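Local coordinates for uncharacterized protein (Pseudomonas aeruginosa, PDB 4O5P), which is a phospholipase effector of the type VI secretion system, probably hydrolysing membrane phospholipids through an alpha/beta-hydrolase-like catalytic domain, at residues V716-K721 with P748-F753; V283-L288 with S343-S348; A156-L161 with K208-K213. One frame throughout, in Å; residues are numbered along the deposited sequence.

Interaction 1 (V716-K721 with P748-F753)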
ATOM      1  N   VAL A 716      17.790  15.524  -8.274  1.00 24.94           N
ATOM      2  CA  VAL A 716      18.293  15.655  -9.631  1.00 25.04           C
ATOM      3  C   VAL A 716      17.203  16.056 -10.631  1.00 26.56           C
ATOM      4  O   VAL A 716      16.210  15.337 -10.814  1.00 24.06           O
ATOM      5  CB  VAL A 716      18.933  14.330 -10.111  1.00 21.76           C
ATOM      6  CG1 VAL A 716      19.262  14.404 -11.599  1.00 22.42           C
ATOM      7  CG2 VAL A 716      20.175  14.016  -9.309  1.00 24.74           C
ATOM      8  N   GLY A 717      17.397  17.193 -11.289  1.00 22.27           N
ATOM      9  CA  GLY A 717      16.530  17.597 -12.384  1.00 21.81           C
ATOM     10  C   GLY A 717      16.817  16.805 -13.652  1.00 24.21           C
ATOM     11  O   GLY A 717      17.972  16.528 -13.982  1.00 24.26           O
ATOM     12  N   LEU A 718      15.760  16.428 -14.359  1.00 21.17           N
ATOM     13  CA  LEU A 718      15.882  15.661 -15.588  1.00 20.56           C
ATOM     14  C   LEU A 718      15.062  16.281 -16.694  1.00 22.80           C
ATOM     15  O   LEU A 718      13.922  16.718 -16.477  1.00 23.84           O
ATOM     16  CB  LEU A 718      15.401  14.221 -15.406  1.00 25.34           C
ATOM     17  CG  LEU A 718      16.306  13.247 -14.653  1.00 24.74           C
ATOM     18  CD1 LEU A 718      15.842  11.796 -14.839  1.00 25.67           C
ATOM     19  CD2 LEU A 718      17.731  13.417 -15.126  1.00 20.07           C
ATOM     20  N   SER A 719      15.666  16.311 -17.876  1.00 23.37           N
ATOM     21  CA  SER A 719      14.944  16.514 -19.125  1.00 23.36           C
ATOM     22  C   SER A 719      15.123  15.263 -19.989  1.00 21.66           C
ATOM     23  O   SER A 719      16.251  14.862 -20.287  1.00 26.21           O
ATOM     24  CB  SER A 719      15.467  17.751 -19.867  1.00 22.01           C
ATOM     25  OG  SER A 719      14.853  17.850 -21.143  1.00 22.23           O
ATOM     26  N   VAL A 720      14.012  14.643 -20.373  1.00 20.63           N
ATOM     27  CA  VAL A 720      14.015  13.372 -21.101  1.00 20.82           C
ATOM     28  C   VAL A 720      13.402  13.551 -22.485  1.00 21.60           C
ATOM     29  O   VAL A 720      12.267  14.007 -22.606  1.00 22.19           O
ATOM     30  CB  VAL A 720      13.187  12.290 -20.371  1.00 19.55           C
ATOM     31  CG1 VAL A 720      13.183  11.015 -21.171  1.00 21.38           C
ATOM     32  CG2 VAL A 720      13.731  12.036 -18.965  1.00 19.54           C
ATOM     33  N   LYS A 721      14.154  13.208 -23.526  1.00 23.94           N
ATOM     34  CA  LYS A 721      13.610  13.240 -24.877  1.00 24.23           C
ATOM     35  C   LYS A 721      13.305  11.818 -25.326  1.00 21.26           C
ATOM     36  O   LYS A 721      14.165  10.932 -25.274  1.00 21.33           O
ATOM     37  CB  LYS A 721      14.558  13.951 -25.858  1.00 26.49           C
ATOM     38  CG  LYS A 721      15.064  15.315 -25.356  1.00 29.69           C
ATOM     39  CD  LYS A 721      15.952  16.012 -26.395  1.00 36.77           C
ATOM     40  CE  LYS A 721      15.125  16.805 -27.407  1.00 37.83           C
ATOM     41  NZ  LYS A 721      14.412  17.970 -26.761  1.00 33.84           N
ATOM     42  N   PRO A 748      15.588   6.635 -24.564  1.00 24.23           N
ATOM     43  CA  PRO A 748      15.342   8.075 -24.398  1.00 24.55           C
ATOM     44  C   PRO A 748      16.614   8.858 -24.119  1.00 26.52           C
ATOM     45  O   PRO A 748      17.567   8.321 -23.552  1.00 26.91           O
ATOM     46  CB  PRO A 748      14.425   8.128 -23.176  1.00 23.54           C
ATOM     47  CG  PRO A 748      13.698   6.829 -23.208  1.00 22.40           C
ATOM     48  CD  PRO A 748      14.730   5.829 -23.678  1.00 22.98           C
ATOM     49  N   GLU A 749      16.624  10.121 -24.521  1.00 25.92           N
ATOM     50  CA  GLU A 749      17.787  10.965 -24.315  1.00 25.14           C
ATOM     51  C   GLU A 749      17.636  11.773 -23.030  1.00 25.20           C
ATOM     52  O   GLU A 749      16.762  12.633 -22.924  1.00 27.12           O
ATOM     53  CB  GLU A 749      17.980  11.877 -25.526  1.00 29.76           C
ATOM     54  CG  GLU A 749      18.794  11.243 -26.643  1.00 38.12           C
ATOM     55  CD  GLU A 749      20.287  11.210 -26.318  1.00 45.39           C
ATOM     56  OE1 GLU A 749      20.721  11.936 -25.389  1.00 45.27           O
ATOM     57  OE2 GLU A 749      21.028  10.462 -26.995  1.00 49.25           O
ATOM     58  N   ILE A 750      18.486  11.489 -22.049  1.00 25.39           N
ATOM     59  CA  ILE A 750      18.358  12.111 -20.738  1.00 23.00           C
ATOM     60  C   ILE A 750      19.465  13.126 -20.470  1.00 25.53           C
ATOM     61  O   ILE A 750      20.655  12.868 -20.712  1.00 26.38           O
ATOM     62  CB  ILE A 750      18.349  11.062 -19.616  1.00 25.22           C
ATOM     63  CG1 ILE A 750      17.363   9.933 -19.958  1.00 23.67           C
ATOM     64  CG2 ILE A 750      18.003  11.722 -18.296  1.00 21.51           C
ATOM     65  CD1 ILE A 750      17.467   8.683 -19.084  1.00 23.50           C
ATOM     66  N   SER A 751      19.062  14.288 -19.977  1.00 23.96           N
ATOM     67  CA  SER A 751      19.999  15.311 -19.548  1.00 26.66           C
ATOM     68  C   SER A 751      19.665  15.629 -18.101  1.00 25.43           C
ATOM     69  O   SER A 751      18.500  15.573 -17.693  1.00 26.07           O
ATOM     70  CB  SER A 751      19.880  16.564 -20.424  1.00 25.55           C
ATOM     71  OG  SER A 751      18.665  17.241 -20.171  1.00 27.23           O
ATOM     72  N   ALA A 752      20.685  15.934 -17.309  1.00 23.74           N
ATOM     73  CA  ALA A 752      20.471  16.147 -15.884  1.00 23.92           C
ATOM     74  C   ALA A 752      21.033  17.481 -15.430  1.00 27.66           C
ATOM     75  O   ALA A 752      22.030  17.970 -15.980  1.00 22.58           O
ATOM     76  CB  ALA A 752      21.100  15.013 -15.073  1.00 24.32           C
ATOM     77  N   PHE A 753      20.399  18.063 -14.417  1.00 26.26           N
ATOM     78  CA  PHE A 753      20.894  19.308 -13.844  1.00 26.79           C
ATOM     79  C   PHE A 753      20.644  19.362 -12.338  1.00 23.39           C
ATOM     80  O   PHE A 753      19.837  18.606 -11.798  1.00 22.81           O
ATOM     81  CB  PHE A 753      20.242  20.508 -14.545  1.00 27.49           C
ATOM     82  CG  PHE A 753      18.741  20.481 -14.526  1.00 24.62           C
ATOM     83  CD1 PHE A 753      18.035  19.810 -15.513  1.00 24.08           C
ATOM     84  CD2 PHE A 753      18.035  21.125 -13.522  1.00 23.76           C
ATOM     85  CE1 PHE A 753      16.654  19.781 -15.498  1.00 23.49           C
ATOM     86  CE2 PHE A 753      16.654  21.108 -13.503  1.00 28.99           C
ATOM     87  CZ  PHE A 753      15.962  20.430 -14.480  1.00 22.08           C
TER
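The Phe753 ring lies with one face over Gly717, whose CA sits 3.6 Å from the ring centroid in a CH-pi contact, offset toward the rim; Leu718 N and Ser719 N approach the ring obliquely. A chi1 of 55° puts CG of Phe753 between its own backbone N and carbonyl carbon. With only hydrogens on its CA, Gly717 lets the ring lie against the backbone, CD1 and CE1 near the glycine carbonyl carbon. The strands run antiparallel, their directions 153° apart, and Gly717–Phe753, Ser719–Ser751 and Lys721–Glu749 are hydrogen-bonded pairs. Ser719 O takes a bond from Ser751 N (2.9 Å) and a weak one from Ser751 OG (3.4 Å). On the face of Leu718, Val720, Ile750 and Ala752, Leu718 CD2 meets Ile750 CG2 at 3.6 Å and Ala752 CB at 3.7 Å; just before the strand, Pro748 CB lies 3.7 Å from Val720 CG1. Leu700 touches both Leu718 and Ile750. Lys721 NZ bonds Thr598 OG1 on strand 596-604, the other neighbour of 715-723. Backbone bonding thus sets the register, while the two faces differ in chemistry: aliphatic packing on one, hydroxyls, charged residues and a ring over glycine on the other.

Interaction 2 (V283-L288 with S343-S348)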
ATOM      1  N   VAL A 283       0.658  -2.267  -2.812  1.00 14.81           N
ATOM      2  CA  VAL A 283       1.366  -1.221  -3.561  1.00 15.37           C
ATOM      3  C   VAL A 283       2.646  -0.880  -2.826  1.00 14.80           C
ATOM      4  O   VAL A 283       2.598  -0.479  -1.677  1.00 15.61           O
ATOM      5  CB  VAL A 283       0.527   0.057  -3.705  1.00 13.42           C
ATOM      6  CG1 VAL A 283       1.381   1.189  -4.312  1.00 13.79           C
ATOM      7  CG2 VAL A 283      -0.724  -0.218  -4.549  1.00 11.11           C
ATOM      8  N   ALA A 284       3.793  -1.054  -3.479  1.00 14.29           N
ATOM      9  CA  ALA A 284       5.079  -0.966  -2.782  1.00 15.29           C
ATOM     10  C   ALA A 284       5.870   0.240  -3.242  1.00 16.47           C
ATOM     11  O   ALA A 284       7.062   0.381  -2.920  1.00 15.53           O
ATOM     12  CB  ALA A 284       5.889  -2.244  -3.003  1.00 15.09           C
ATOM     13  N   ALA A 285       5.189   1.118  -3.969  1.00 13.60           N
ATOM     14  CA  ALA A 285       5.846   2.199  -4.700  1.00 18.11           C
ATOM     15  C   ALA A 285       6.234   3.336  -3.795  1.00 17.45           C
ATOM     16  O   ALA A 285       5.506   3.666  -2.855  1.00 20.55           O
ATOM     17  CB  ALA A 285       4.922   2.738  -5.816  1.00 15.08           C
ATOM     18  N   VAL A 286       7.372   3.944  -4.100  1.00 15.21           N
ATOM     19  CA  VAL A 286       7.721   5.231  -3.521  1.00 22.14           C
ATOM     20  C   VAL A 286       6.599   6.237  -3.828  1.00 28.68           C
ATOM     21  O   VAL A 286       5.974   6.181  -4.899  1.00 24.07           O
ATOM     22  CB  VAL A 286       9.080   5.730  -4.066  1.00 22.40           C
ATOM     23  CG1 VAL A 286       8.973   6.144  -5.537  1.00 22.36           C
ATOM     24  CG2 VAL A 286       9.617   6.853  -3.210  1.00 25.36           C
ATOM     25  N   GLY A 287       6.324   7.119  -2.866  1.00 31.81           N
ATOM     26  CA  GLY A 287       5.235   8.074  -2.966  1.00 31.14           C
ATOM     27  C   GLY A 287       5.680   9.262  -3.787  1.00 35.40           C
ATOM     28  O   GLY A 287       6.467  10.093  -3.327  1.00 35.52           O
ATOM     29  N   LEU A 288       5.158   9.342  -5.006  1.00 33.20           N
ATOM     30  CA  LEU A 288       5.699  10.239  -6.000  1.00 32.98           C
ATOM     31  C   LEU A 288       4.618  11.150  -6.573  1.00 37.75           C
ATOM     32  O   LEU A 288       4.382  11.154  -7.783  1.00 35.66           O
ATOM     33  CB  LEU A 288       6.317   9.407  -7.115  1.00 35.80           C
ATOM     34  CG  LEU A 288       7.570   9.956  -7.765  1.00 41.62           C
ATOM     35  CD1 LEU A 288       8.709   9.885  -6.769  1.00 35.64           C
ATOM     36  CD2 LEU A 288       7.885   9.197  -9.048  1.00 35.74           C
ATOM     37  N   SER A 343       0.958   6.014  -9.867  1.00 17.55           N
ATOM     38  CA  SER A 343       1.446   6.096  -8.494  1.00 23.35           C
ATOM     39  C   SER A 343       1.054   4.863  -7.682  1.00 17.62           C
ATOM     40  O   SER A 343       1.490   4.709  -6.536  1.00 17.50           O
ATOM     41  CB  SER A 343       0.858   7.338  -7.834  1.00 23.22           C
ATOM     42  OG  SER A 343      -0.552   7.343  -8.023  1.00 22.17           O
ATOM     43  N   PHE A 344       0.218   3.999  -8.264  1.00 14.02           N
ATOM     44  CA  PHE A 344      -0.278   2.826  -7.546  1.00 12.66           C
ATOM     45  C   PHE A 344      -0.082   1.491  -8.281  1.00 11.61           C
ATOM     46  O   PHE A 344      -1.048   0.758  -8.511  1.00 13.65           O
ATOM     47  CB  PHE A 344      -1.748   3.036  -7.143  1.00 14.42           C
ATOM     48  CG  PHE A 344      -1.924   4.019  -6.022  1.00 16.81           C
ATOM     49  CD1 PHE A 344      -1.805   5.388  -6.248  1.00 16.97           C
ATOM     50  CD2 PHE A 344      -2.189   3.579  -4.737  1.00 14.10           C
ATOM     51  CE1 PHE A 344      -1.946   6.289  -5.218  1.00 20.54           C
ATOM     52  CE2 PHE A 344      -2.337   4.480  -3.696  1.00 17.26           C
ATOM     53  CZ  PHE A 344      -2.211   5.828  -3.931  1.00 17.90           C
ATOM     54  N   PRO A 345       1.180   1.146  -8.611  1.00 12.41           N
ATOM     55  CA  PRO A 345       1.389  -0.160  -9.239  1.00 13.71           C
ATOM     56  C   PRO A 345       1.119  -1.311  -8.269  1.00 14.99           C
ATOM     57  O   PRO A 345       1.316  -1.191  -7.046  1.00 13.98           O
ATOM     58  CB  PRO A 345       2.872  -0.128  -9.648  1.00 12.80           C
ATOM     59  CG  PRO A 345       3.511   0.865  -8.705  1.00 13.33           C
ATOM     60  CD  PRO A 345       2.440   1.894  -8.448  1.00 12.33           C
ATOM     61  N   LEU A 346       0.658  -2.425  -8.825  1.00 11.81           N
ATOM     62  CA  LEU A 346       0.322  -3.575  -8.028  1.00 11.08           C
ATOM     63  C   LEU A 346       1.544  -4.482  -7.868  1.00 11.93           C
ATOM     64  O   LEU A 346       2.352  -4.637  -8.787  1.00 11.66           O
ATOM     65  CB  LEU A 346      -0.826  -4.342  -8.702  1.00 11.71           C
ATOM     66  CG  LEU A 346      -1.322  -5.611  -8.011  1.00 11.07           C
ATOM     67  CD1 LEU A 346      -1.909  -5.305  -6.621  1.00  9.37           C
ATOM     68  CD2 LEU A 346      -2.355  -6.303  -8.887  1.00 10.36           C
ATOM     69  N   ASP A 347       1.707  -5.045  -6.681  1.00 12.48           N
ATOM     70  CA  ASP A 347       2.567  -6.210  -6.554  1.00 11.38           C
ATOM     71  C   ASP A 347       1.710  -7.453  -6.377  1.00 12.53           C
ATOM     72  O   ASP A 347       1.123  -7.676  -5.316  1.00 13.59           O
ATOM     73  CB  ASP A 347       3.558  -6.070  -5.388  1.00 13.48           C
ATOM     74  CG  ASP A 347       4.943  -5.656  -5.853  1.00 16.11           C
ATOM     75  OD1 ASP A 347       5.174  -4.437  -5.991  1.00 16.97           O
ATOM     76  OD2 ASP A 347       5.809  -6.543  -6.076  1.00 15.34           O
ATOM     77  N   SER A 348       1.658  -8.272  -7.415  1.00 11.68           N
ATOM     78  CA  SER A 348       1.026  -9.581  -7.302  1.00 13.85           C
ATOM     79  C   SER A 348       1.835 -10.475  -6.346  1.00 12.83           C
ATOM     80  O   SER A 348       3.011 -10.226  -6.102  1.00 14.29           O
ATOM     81  CB  SER A 348       0.948 -10.225  -8.682  1.00 12.19           C
ATOM     82  OG  SER A 348       0.419 -11.543  -8.625  1.00 14.14           O
TER
HETATM   83  O   HOH W   1       3.752  -2.234  -6.016  1.00 14.65           O
HETATM   84  O   HOH W   2       3.934   6.733  -6.231  1.00 24.56           O
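Val283 and Phe344 cross obliquely, with CG2 of the valine 4.1 Å from CD2 of the phenylalanine. The two valine methyls divide the work: CG1, anti to the backbone N (chi1 172°), faces Phe344 CA, whereas CG2 approaches the ring. Both also lie close to the carbonyl of Pro345, CG2 at 3.4 Å from Pro345 O, and Val283 CA makes a CA-H...O contact with the same oxygen. A branched residue fits here because its two arms cover backbone and ring together. Further along, the CB of Ala285 points toward the other segment and touches the proline ring, 3.7 Å from both Pro345 CG and Pro345 CD; a single methyl is short enough for this close approach.

No direct hydrogen bond joins the segments, and two waters supply the polar links. The first accepts from Ala284 N at 2.8 Å and donates to Pro345 O and to Asp347 OD1, the carboxylate oxygen 2.6 Å away. It thereby gives a proline carbonyl and an acid a shared partner inside a buried contact. The second accepts from Leu288 N and donates, at 3.2 Å, to Ser343 O, linking the Val286-Leu288 part of the loop to Ser343.

Around the contact, Arg238 bonds Ala285 O and makes a cation-pi contact with the Phe344 ring, which also meets the His379 ring with their planes at about 60°. The backbone of Val283 is hydrogen-bonded to that of Ser237. Ser237, His379 and Asp281 are arranged like a Ser-His-Asp triad, with Ser237 probably on a GxSxG nucleophile elbow. Val283 touches that elbow and Phe344 the triad, so the packing of this loop after strand 270-280 against the approach to strand 346-353 is consistent with the second shell of an alpha/beta-hydrolase active site.

Interaction 3 (A156-L161 with K208-K213)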
ATOM      1  N   ALA A 156       4.241  -8.043  23.101  1.00 23.18           N
ATOM      2  CA  ALA A 156       3.287  -9.091  23.442  1.00 25.80           C
ATOM      3  C   ALA A 156       3.907 -10.145  24.357  1.00 24.64           C
ATOM      4  O   ALA A 156       3.295 -10.534  25.358  1.00 26.03           O
ATOM      5  CB  ALA A 156       2.716  -9.732  22.180  1.00 21.19           C
ATOM      6  N   LEU A 157       5.118 -10.602  24.023  1.00 26.38           N
ATOM      7  CA  LEU A 157       5.780 -11.592  24.888  1.00 24.30           C
ATOM      8  C   LEU A 157       6.102 -10.980  26.254  1.00 28.49           C
ATOM      9  O   LEU A 157       5.849 -11.586  27.291  1.00 26.44           O
ATOM     10  CB  LEU A 157       7.057 -12.131  24.229  1.00 22.13           C
ATOM     11  CG  LEU A 157       7.668 -13.420  24.790  1.00 23.81           C
ATOM     12  CD1 LEU A 157       6.595 -14.488  24.990  1.00 23.35           C
ATOM     13  CD2 LEU A 157       8.770 -13.949  23.886  1.00 23.81           C
ATOM     14  N   PHE A 158       6.656  -9.770  26.224  1.00 25.28           N
ATOM     15  CA  PHE A 158       7.054  -9.021  27.404  1.00 25.22           C
ATOM     16  C   PHE A 158       5.891  -8.899  28.369  1.00 30.44           C
ATOM     17  O   PHE A 158       6.057  -9.093  29.572  1.00 29.25           O
ATOM     18  CB  PHE A 158       7.515  -7.628  26.968  1.00 31.43           C
ATOM     19  CG  PHE A 158       8.244  -6.849  28.025  1.00 34.75           C
ATOM     20  CD1 PHE A 158       9.585  -7.099  28.287  1.00 32.23           C
ATOM     21  CD2 PHE A 158       7.605  -5.827  28.719  1.00 35.99           C
ATOM     22  CE1 PHE A 158      10.269  -6.375  29.247  1.00 37.47           C
ATOM     23  CE2 PHE A 158       8.285  -5.087  29.687  1.00 40.71           C
ATOM     24  CZ  PHE A 158       9.621  -5.362  29.949  1.00 43.50           C
ATOM     25  N   TYR A 159       4.707  -8.587  27.850  1.00 27.09           N
ATOM     26  CA  TYR A 159       3.530  -8.496  28.708  1.00 31.52           C
ATOM     27  C   TYR A 159       3.125  -9.871  29.181  1.00 29.44           C
ATOM     28  O   TYR A 159       2.698 -10.037  30.328  1.00 32.25           O
ATOM     29  CB  TYR A 159       2.344  -7.846  27.993  1.00 29.28           C
ATOM     30  CG  TYR A 159       1.158  -7.587  28.912  1.00 32.11           C
ATOM     31  CD1 TYR A 159       0.191  -8.565  29.138  1.00 33.43           C
ATOM     32  CD2 TYR A 159       1.014  -6.366  29.553  1.00 34.18           C
ATOM     33  CE1 TYR A 159      -0.883  -8.324  29.978  1.00 36.17           C
ATOM     34  CE2 TYR A 159      -0.047  -6.116  30.387  1.00 32.59           C
ATOM     35  CZ  TYR A 159      -0.992  -7.097  30.597  1.00 38.76           C
ATOM     36  OH  TYR A 159      -2.052  -6.843  31.430  1.00 43.88           O
ATOM     37  N   THR A 160       3.240 -10.853  28.294  1.00 25.67           N
ATOM     38  CA  THR A 160       2.865 -12.210  28.655  1.00 26.50           C
ATOM     39  C   THR A 160       3.642 -12.667  29.888  1.00 29.91           C
ATOM     40  O   THR A 160       3.058 -13.204  30.827  1.00 27.18           O
ATOM     41  CB  THR A 160       3.072 -13.184  27.495  1.00 26.44           C
ATOM     42  OG1 THR A 160       2.238 -12.792  26.391  1.00 24.90           O
ATOM     43  CG2 THR A 160       2.690 -14.585  27.914  1.00 25.27           C
ATOM     44  N   LEU A 161       4.946 -12.405  29.903  1.00 29.94           N
ATOM     45  CA  LEU A 161       5.819 -12.897  30.974  1.00 29.42           C
ATOM     46  C   LEU A 161       5.899 -11.979  32.193  1.00 32.37           C
ATOM     47  O   LEU A 161       5.857 -12.450  33.330  1.00 33.74           O
ATOM     48  CB  LEU A 161       7.226 -13.156  30.424  1.00 28.97           C
ATOM     49  CG  LEU A 161       7.279 -14.192  29.296  1.00 31.57           C
ATOM     50  CD1 LEU A 161       8.644 -14.241  28.611  1.00 29.02           C
ATOM     51  CD2 LEU A 161       6.918 -15.560  29.827  1.00 31.82           C
ATOM     52  N   LYS A 208      16.832 -12.125  24.214  1.00 24.55           N
ATOM     53  CA  LYS A 208      17.592 -12.944  25.147  1.00 26.82           C
ATOM     54  C   LYS A 208      16.980 -12.888  26.533  1.00 24.96           C
ATOM     55  O   LYS A 208      16.850 -13.926  27.182  1.00 25.45           O
ATOM     56  CB  LYS A 208      19.064 -12.538  25.164  1.00 31.44           C
ATOM     57  CG  LYS A 208      19.812 -13.006  23.915  1.00 36.23           C
ATOM     58  CD  LYS A 208      21.254 -12.544  23.898  1.00 44.52           C
ATOM     59  CE  LYS A 208      21.954 -13.006  22.624  1.00 46.29           C
ATOM     60  NZ  LYS A 208      23.106 -12.121  22.282  1.00 40.94           N
ATOM     61  N   GLU A 209      16.588 -11.688  26.975  1.00 25.40           N
ATOM     62  CA  GLU A 209      15.910 -11.533  28.265  1.00 25.47           C
ATOM     63  C   GLU A 209      14.699 -12.440  28.295  1.00 24.62           C
ATOM     64  O   GLU A 209      14.454 -13.146  29.269  1.00 19.27           O
ATOM     65  CB  GLU A 209      15.394 -10.111  28.454  1.00 26.57           C
ATOM     66  CG  GLU A 209      16.389  -9.070  28.922  1.00 30.54           C
ATOM     67  CD  GLU A 209      15.749  -7.695  28.990  1.00 35.14           C
ATOM     68  OE1 GLU A 209      14.562  -7.600  29.385  1.00 37.06           O
ATOM     69  OE2 GLU A 209      16.421  -6.707  28.631  1.00 39.67           O
ATOM     70  N   LEU A 210      13.928 -12.399  27.219  1.00 25.24           N
ATOM     71  CA  LEU A 210      12.659 -13.114  27.161  1.00 23.41           C
ATOM     72  C   LEU A 210      12.880 -14.611  27.136  1.00 24.58           C
ATOM     73  O   LEU A 210      12.129 -15.375  27.762  1.00 24.52           O
ATOM     74  CB  LEU A 210      11.852 -12.674  25.929  1.00 25.66           C
ATOM     75  CG  LEU A 210      11.474 -11.192  25.962  1.00 20.79           C
ATOM     76  CD1 LEU A 210      10.504 -10.812  24.845  1.00 22.03           C
ATOM     77  CD2 LEU A 210      10.918 -10.807  27.302  1.00 23.79           C
ATOM     78  N   GLU A 211      13.921 -15.031  26.423  1.00 22.93           N
ATOM     79  CA  GLU A 211      14.255 -16.441  26.353  1.00 23.90           C
ATOM     80  C   GLU A 211      14.705 -16.948  27.710  1.00 21.76           C
ATOM     81  O   GLU A 211      14.369 -18.070  28.093  1.00 20.73           O
ATOM     82  CB  GLU A 211      15.346 -16.692  25.324  1.00 22.27           C
ATOM     83  CG  GLU A 211      15.519 -18.172  25.039  1.00 25.57           C
ATOM     84  CD  GLU A 211      16.421 -18.456  23.850  1.00 29.23           C
ATOM     85  OE1 GLU A 211      17.229 -17.576  23.491  1.00 31.79           O
ATOM     86  OE2 GLU A 211      16.324 -19.568  23.283  1.00 33.62           O
ATOM     87  N   GLU A 212      15.465 -16.115  28.416  1.00 21.49           N
ATOM     88  CA  GLU A 212      15.947 -16.411  29.770  1.00 25.87           C
ATOM     89  C   GLU A 212      14.771 -16.594  30.711  1.00 23.44           C
ATOM     90  O   GLU A 212      14.755 -17.538  31.500  1.00 23.85           O
ATOM     91  CB  GLU A 212      16.802 -15.249  30.308  1.00 25.47           C
ATOM     92  CG  GLU A 212      18.116 -15.634  31.008  1.00 30.76           C
ATOM     93  CD  GLU A 212      18.043 -16.928  31.804  1.00 25.10           C
ATOM     94  OE1 GLU A 212      17.670 -16.893  33.000  1.00 27.32           O
ATOM     95  OE2 GLU A 212      18.379 -17.984  31.235  1.00 27.47           O
ATOM     96  N   LYS A 213      13.803 -15.674  30.649  1.00 18.84           N
ATOM     97  CA  LYS A 213      12.589 -15.809  31.457  1.00 21.74           C
ATOM     98  C   LYS A 213      11.836 -17.104  31.160  1.00 24.25           C
ATOM     99  O   LYS A 213      11.353 -17.782  32.082  1.00 21.07           O
ATOM    100  CB  LYS A 213      11.665 -14.618  31.262  1.00 20.23           C
ATOM    101  CG  LYS A 213      12.312 -13.263  31.513  1.00 27.38           C
ATOM    102  CD  LYS A 213      12.547 -12.983  33.001  1.00 33.32           C
ATOM    103  CE  LYS A 213      12.569 -11.458  33.290  1.00 30.83           C
ATOM    104  NZ  LYS A 213      12.861 -11.158  34.732  1.00 32.18           N
TER
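Leu157, Phe158 and Leu161 meet Leu210 and Lys213 between two helical segments that run in broadly the same direction, 34° apart, with their axes 10.5 Å from each other at closest approach. The nearest CA atoms belong to Phe158 and Leu210, 6.9 Å apart. At that spacing the backbones do not touch, and side chains of middling length fill the interval.

Leu210 is the central residue, its CG anti to the carbonyl carbon (chi1 -63°) and its two methyls parting from there to different neighbours. CD1 lies 3.7 Å from Leu157 CD2 and comes equally near Leu157 CB, the two leucines sliding past each other in opposite directions. The other methyl, CD2, stands at the edge of the Phe158 ring, near its plane and 4.1 Å from CD1 of that ring; the two side chains cross at about a right angle. Glu209 OE1 also lies at the ring edge, but at a distance that makes it a marginal neighbour.

One turn on, Leu161 CD1 reaches the backbone of the facing helix, 3.8 Å from Leu210 O, and sits 4.0 Å from Lys213 CB. Lysine suits this outer position because its CB can pack while the rest of its chain leads away. Leucine suits the middle because its forked end offers one methyl to Leu157 and the other to the Phe158 edge.

Behind the contact, Leu157 touches Ile65 of strand 62-71, and Thr160 and Ala156 touch the same strand and Phe112 of strand 111-116. The contact is thus ordinary apolar packing of two helices running the same general way: helix 139-162 packs on the large mixed sheet, as helices do in alpha/beta-hydrolase-like folds, and helix 195-219 packs against that helix.

Along the chain the contacts come in series: interaction 3, then interaction 2, then interaction 1. None touches another. Interactions 1 and 2 are nearest, with centres 23 Å apart and closest atoms about 10 Å; the centres of interactions 2 and 3 are 37 Å apart. Interaction 2 is near the middle of the molecule, in the catalytic domain family: 283-288 follows strand 270-280 of the large mixed sheet, and 343-348 leads into strand 346-353 of another sheet. Interaction 3 joins helix 195-219 to helix 139-162, which packs on strand 62-71 of the large sheet. Interaction 1 belongs to a three-stranded sheet in the C-terminal domain family. The probable active site lies centrally, with interaction 1 fairly close and interaction 3 farther away.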